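Local coordinates for protein membrane-bound lytic murein transglycosylase A (Burkholderia pseudomallei, PDB 6QK4) that probably cleaves the beta-1,4-glycosidic bond between N-acetylmuramic acid and N-acetylglucosamine in peptidoglycan, leaving a 1,6-anhydro bond on the muramic acid residue, at residues Glu270-Thr284 with Arg301-Gly315. Residues are numbered along the deposited sequence; the frame is centred on the assembly and turned at random.
Sequences ERSIAVDPSSIPLGT and RLVFAQDVGTAIKGG
Ser272, Ile273 and Ala274 pair in parallel with Phe304, Ala305 and Asp307, and the one-residue slip before Asp307 is a beta bulge. Ile273 N donates almost straight to Phe304 O, while Ile273 O receives Gln306 N at 3.0 Å and, weakly, Asp307 N. Ala305 turns its other edge to the returning chain: its O takes Gly283 N (2.8 Å, 177°) and its N donates to the O of Thr284, the last residue of the type II turn Pro281-Thr284.

Side chains add polar bonds along the whole contact. At its start the guanidinium groups of Arg271 and Arg301 stack, planes 18° apart and centres 3.6 Å apart. Arg271, bent at chi2 (-71°), brings NH1 to a lone pair of Leu302 O at 2.7 Å; Asp39 forms a salt bridge with the same nitrogen. Beside the paired strands Ser272 OG gives its proton to Gln306 OE1 (2.7 Å). At the far end Asp276 OD2 uses its anti lone pair for Gly314 N, and Ser279 OG meets Gly314 O from above the carbonyl plane.

Apolar packing fills one face, where Ala305 CB lies 3.8 Å from Val275 CG2 and also touches Ile280 CG2; Ile273 CD1 rests on Val303 CG2.

Within the 3D domain, of the double-psi beta-barrel clan, the contact thus joins two parallel strands and their following loops; Asp39 probably offsets the charge of the stacked arginines.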
loop_
_atom_site.group_PDB
_atom_site.type_symbol
_atom_site.label_atom_id
_atom_site.label_comp_id
_atom_site.label_asym_id
_atom_site.label_seq_id
_atom_site.Cartn_x
_atom_site.Cartn_y
_atom_site.Cartn_z
ATOM N N GLU A 270 3.563 6.818 -2.975
ATOM C CA GLU A 270 2.928 8.127 -2.712
ATOM C C GLU A 270 2.416 8.851 -3.943
ATOM O O GLU A 270 2.134 10.070 -3.872
ATOM C CB GLU A 270 3.868 9.025 -1.914
ATOM C CG GLU A 270 4.226 8.351 -0.582
ATOM C CD GLU A 270 4.632 9.408 0.498
ATOM O OE1 GLU A 270 3.827 10.337 0.833
ATOM O OE2 GLU A 270 5.780 9.270 0.984
ATOM N N ARG A 271 2.188 8.135 -5.066
ATOM C CA ARG A 271 1.594 8.772 -6.226
ATOM C C ARG A 271 0.534 7.894 -6.856
ATOM O O ARG A 271 0.049 8.244 -7.941
ATOM C CB ARG A 271 2.634 9.108 -7.314
ATOM C CG ARG A 271 3.671 10.201 -6.893
ATOM C CD ARG A 271 2.949 11.564 -6.821
ATOM N NE ARG A 271 3.883 12.537 -6.254
ATOM C CZ ARG A 271 3.517 13.771 -5.917
ATOM N NH1 ARG A 271 2.253 14.126 -6.147
ATOM N NH2 ARG A 271 4.416 14.623 -5.305
ATOM N N SER A 272 0.221 6.728 -6.259
ATOM C CA SER A 272 -0.802 5.829 -6.767
ATOM C C SER A 272 -1.795 5.575 -5.669
ATOM O O SER A 272 -1.400 5.430 -4.502
ATOM C CB SER A 272 -0.214 4.456 -7.174
ATOM O OG SER A 272 0.639 4.546 -8.295
ATOM N N ILE A 273 -3.081 5.554 -6.005
ATOM C CA ILE A 273 -4.102 5.151 -5.044
ATOM C C ILE A 273 -4.945 4.011 -5.631
ATOM O O ILE A 273 -5.116 3.870 -6.847
ATOM C CB ILE A 273 -5.036 6.299 -4.636
ATOM C CG1 ILE A 273 -5.660 6.995 -5.874
ATOM C CG2 ILE A 273 -4.293 7.248 -3.601
ATOM C CD1 ILE A 273 -6.810 7.975 -5.435
ATOM N N ALA A 274 -5.420 3.144 -4.726
ATOM C CA ALA A 274 -6.502 2.239 -5.042
ATOM C C ALA A 274 -7.848 2.915 -4.764
ATOM O O ALA A 274 -8.003 3.648 -3.761
ATOM C CB ALA A 274 -6.365 0.958 -4.200
ATOM N N VAL A 275 -8.804 2.714 -5.692
ATOM C CA VAL A 275 -10.122 3.346 -5.651
ATOM C C VAL A 275 -11.230 2.307 -5.859
ATOM O O VAL A 275 -10.992 1.169 -6.251
ATOM C CB VAL A 275 -10.284 4.466 -6.695
ATOM C CG1 VAL A 275 -9.313 5.548 -6.405
ATOM C CG2 VAL A 275 -10.052 3.866 -8.129
ATOM N N ASP A 276 -12.466 2.761 -5.666
ATOM C CA ASP A 276 -13.631 1.984 -6.122
ATOM C C ASP A 276 -13.851 2.391 -7.576
ATOM O O ASP A 276 -14.193 3.545 -7.865
ATOM C CB ASP A 276 -14.859 2.300 -5.238
ATOM C CG ASP A 276 -16.149 1.637 -5.744
ATOM O OD1 ASP A 276 -16.145 1.176 -6.915
ATOM O OD2 ASP A 276 -17.141 1.587 -4.955
ATOM N N PRO A 277 -13.564 1.516 -8.549
ATOM C CA PRO A 277 -13.456 2.016 -9.935
ATOM C C PRO A 277 -14.799 2.419 -10.520
ATOM O O PRO A 277 -14.820 3.114 -11.527
ATOM C CB PRO A 277 -12.825 0.825 -10.705
ATOM C CG PRO A 277 -13.374 -0.376 -9.946
ATOM C CD PRO A 277 -13.343 0.066 -8.447
ATOM N N SER A 278 -15.915 2.001 -9.919
ATOM C CA SER A 278 -17.190 2.516 -10.385
ATOM C C SER A 278 -17.452 3.936 -9.942
ATOM O O SER A 278 -18.307 4.599 -10.523
ATOM C CB SER A 278 -18.345 1.602 -9.931
ATOM O OG SER A 278 -18.593 1.801 -8.546
ATOM N N SER A 279 -16.686 4.472 -8.956
ATOM C CA SER A 279 -16.723 5.883 -8.610
ATOM C C SER A 279 -15.631 6.688 -9.297
ATOM O O SER A 279 -15.877 7.791 -9.778
ATOM C CB SER A 279 -16.591 6.029 -7.053
ATOM O OG SER A 279 -17.766 5.526 -6.420
ATOM N N ILE A 280 -14.429 6.132 -9.390
ATOM C CA ILE A 280 -13.258 6.785 -9.954
ATOM C C ILE A 280 -12.615 5.801 -10.927
ATOM O O ILE A 280 -11.946 4.838 -10.515
ATOM C CB ILE A 280 -12.259 7.182 -8.840
ATOM C CG1 ILE A 280 -12.964 8.038 -7.780
ATOM C CG2 ILE A 280 -11.092 7.915 -9.460
ATOM C CD1 ILE A 280 -12.057 8.273 -6.494
ATOM N N PRO A 281 -12.784 5.998 -12.221
ATOM C CA PRO A 281 -12.250 5.025 -13.194
ATOM C C PRO A 281 -10.735 4.921 -13.111
ATOM O O PRO A 281 -10.033 5.907 -12.872
ATOM C CB PRO A 281 -12.668 5.615 -14.555
ATOM C CG PRO A 281 -13.840 6.521 -14.248
ATOM C CD PRO A 281 -13.571 7.078 -12.856
ATOM N N LEU A 282 -10.223 3.706 -13.321
ATOM C CA LEU A 282 -8.777 3.575 -13.394
ATOM C C LEU A 282 -8.209 4.504 -14.467
ATOM O O LEU A 282 -8.775 4.688 -15.566
ATOM C CB LEU A 282 -8.389 2.119 -13.674
ATOM C CG LEU A 282 -8.673 1.173 -12.520
ATOM C CD1 LEU A 282 -8.491 -0.265 -13.009
ATOM C CD2 LEU A 282 -7.844 1.450 -11.251
ATOM N N GLY A 283 -7.092 5.151 -14.112
ATOM C CA GLY A 283 -6.448 6.144 -14.954
ATOM C C GLY A 283 -6.749 7.589 -14.540
ATOM O O GLY A 283 -6.066 8.501 -15.014
ATOM N N THR A 284 -7.751 7.806 -13.660
ATOM C CA THR A 284 -8.122 9.186 -13.284
ATOM C C THR A 284 -7.031 9.747 -12.391
ATOM O O THR A 284 -6.712 9.135 -11.359
ATOM C CB THR A 284 -9.460 9.221 -12.515
ATOM O OG1 THR A 284 -10.481 8.523 -13.270
ATOM C CG2 THR A 284 -9.892 10.670 -12.244
ATOM N N ARG A 301 -1.654 15.831 -2.129
ATOM C CA ARG A 301 -0.831 15.008 -3.030
ATOM C C ARG A 301 -1.614 14.747 -4.315
ATOM O O ARG A 301 -2.766 14.286 -4.234
ATOM C CB ARG A 301 -0.516 13.596 -2.437
ATOM C CG ARG A 301 0.874 13.297 -1.828
ATOM C CD ARG A 301 1.853 13.178 -2.868
ATOM N NE ARG A 301 3.178 12.654 -2.575
ATOM C CZ ARG A 301 4.273 13.387 -2.408
ATOM N NH1 ARG A 301 4.193 14.716 -2.289
ATOM N NH2 ARG A 301 5.446 12.783 -2.296
ATOM N N LEU A 302 -1.007 15.019 -5.474
ATOM C CA LEU A 302 -1.554 14.571 -6.753
ATOM C C LEU A 302 -1.181 13.110 -6.926
ATOM O O LEU A 302 0.000 12.759 -6.898
ATOM C CB LEU A 302 -0.996 15.399 -7.910
ATOM C CG LEU A 302 -1.528 14.978 -9.305
ATOM C CD1 LEU A 302 -3.049 15.142 -9.482
ATOM C CD2 LEU A 302 -0.774 15.772 -10.346
ATOM N N VAL A 303 -2.198 12.265 -7.065
ATOM C CA VAL A 303 -2.024 10.826 -7.200
ATOM C C VAL A 303 -2.818 10.363 -8.430
ATOM O O VAL A 303 -3.586 11.119 -9.071
ATOM C CB VAL A 303 -2.496 10.081 -5.934
ATOM C CG1 VAL A 303 -1.708 10.618 -4.677
ATOM C CG2 VAL A 303 -3.995 10.340 -5.670
ATOM N N PHE A 304 -2.643 9.071 -8.761
ATOM C CA PHE A 304 -3.350 8.510 -9.928
ATOM C C PHE A 304 -4.078 7.254 -9.505
ATOM O O PHE A 304 -3.523 6.443 -8.769
ATOM C CB PHE A 304 -2.365 8.180 -11.058
ATOM C CG PHE A 304 -1.765 9.412 -11.690
ATOM C CD1 PHE A 304 -0.689 10.014 -11.096
ATOM C CD2 PHE A 304 -2.264 9.890 -12.919
ATOM C CE1 PHE A 304 -0.135 11.175 -11.695
ATOM C CE2 PHE A 304 -1.734 11.042 -13.530
ATOM C CZ PHE A 304 -0.663 11.682 -12.862
ATOM N N ALA A 305 -5.341 7.114 -9.934
ATOM C CA ALA A 305 -6.122 5.909 -9.615
ATOM C C ALA A 305 -5.631 4.739 -10.456
ATOM O O ALA A 305 -5.917 4.656 -11.654
ATOM C CB ALA A 305 -7.608 6.203 -9.866
ATOM N N GLN A 306 -4.823 3.851 -9.845
ATOM C CA GLN A 306 -4.114 2.842 -10.603
ATOM C C GLN A 306 -4.301 1.496 -9.964
ATOM O O GLN A 306 -3.612 0.547 -10.375
ATOM C CB GLN A 306 -2.612 3.169 -10.747
ATOM C CG GLN A 306 -2.424 4.559 -11.508
ATOM C CD GLN A 306 -0.960 4.942 -11.735
ATOM O OE1 GLN A 306 -0.096 4.759 -10.850
ATOM N NE2 GLN A 306 -0.713 5.627 -12.846
ATOM N N ASP A 307 -5.231 1.375 -9.014
ATOM C CA ASP A 307 -5.400 0.067 -8.371
ATOM C C ASP A 307 -6.814 0.008 -7.827
ATOM O O ASP A 307 -7.521 1.007 -7.783
ATOM C CB ASP A 307 -4.327 -0.149 -7.260
ATOM C CG ASP A 307 -4.004 -1.673 -7.005
ATOM O OD1 ASP A 307 -4.593 -2.564 -7.674
ATOM O OD2 ASP A 307 -3.158 -1.934 -6.091
ATOM N N VAL A 308 -7.235 -1.195 -7.405
ATOM C CA VAL A 308 -8.507 -1.385 -6.721
ATOM C C VAL A 308 -8.240 -2.291 -5.526
ATOM O O VAL A 308 -7.158 -2.878 -5.406
ATOM C CB VAL A 308 -9.574 -2.026 -7.658
ATOM C CG1 VAL A 308 -9.742 -1.224 -8.971
ATOM C CG2 VAL A 308 -9.231 -3.460 -7.944
ATOM N N GLY A 309 -9.232 -2.429 -4.646
ATOM C CA GLY A 309 -9.078 -3.319 -3.508
ATOM C C GLY A 309 -10.403 -3.789 -2.960
ATOM O O GLY A 309 -11.410 -3.084 -3.037
ATOM N N THR A 310 -10.393 -4.999 -2.359
ATOM C CA THR A 310 -11.676 -5.540 -1.940
ATOM C C THR A 310 -12.297 -4.731 -0.800
ATOM O O THR A 310 -13.527 -4.668 -0.704
ATOM C CB THR A 310 -11.500 -7.009 -1.544
ATOM O OG1 THR A 310 -10.559 -7.053 -0.482
ATOM C CG2 THR A 310 -10.918 -7.778 -2.660
ATOM N N ALA A 311 -11.495 -4.010 -0.003
ATOM C CA ALA A 311 -12.053 -3.181 1.043
ATOM C C ALA A 311 -12.376 -1.752 0.599
ATOM O O ALA A 311 -12.932 -0.986 1.403
ATOM C CB ALA A 311 -11.072 -3.111 2.195
ATOM N N ILE A 312 -12.037 -1.362 -0.629
ATOM C CA ILE A 312 -12.080 0.059 -1.051
ATOM C C ILE A 312 -13.362 0.254 -1.837
ATOM O O ILE A 312 -13.425 0.016 -3.054
ATOM C CB ILE A 312 -10.857 0.453 -1.871
ATOM C CG1 ILE A 312 -9.597 0.033 -1.146
ATOM C CG2 ILE A 312 -10.845 1.983 -2.228
ATOM C CD1 ILE A 312 -9.522 0.555 0.341
ATOM N N LYS A 313 -14.412 0.627 -1.121
ATOM C CA LYS A 313 -15.737 0.767 -1.719
ATOM C C LYS A 313 -16.312 2.126 -1.317
ATOM O O LYS A 313 -16.197 2.522 -0.162
ATOM C CB LYS A 313 -16.645 -0.377 -1.266
ATOM C CG LYS A 313 -16.192 -1.773 -1.839
ATOM C CD LYS A 313 -16.422 -1.848 -3.364
ATOM C CE LYS A 313 -16.098 -3.238 -3.936
ATOM N NZ LYS A 313 -14.651 -3.542 -3.745
ATOM N N GLY A 314 -16.922 2.826 -2.237
ATOM C CA GLY A 314 -17.609 4.057 -1.934
ATOM C C GLY A 314 -17.276 5.143 -2.931
ATOM O O GLY A 314 -16.781 4.875 -4.041
ATOM N N GLY A 315 -17.507 6.390 -2.538
ATOM C CA GLY A 315 -17.277 7.499 -3.444
ATOM C C GLY A 315 -15.914 8.107 -3.182
ATOM O O GLY A 315 -14.879 7.779 -3.788
HETATM O O HOH W 1 -11.754 -1.121 -5.144
HETATM O O HOH W 2 -13.192 5.383 -4.600
#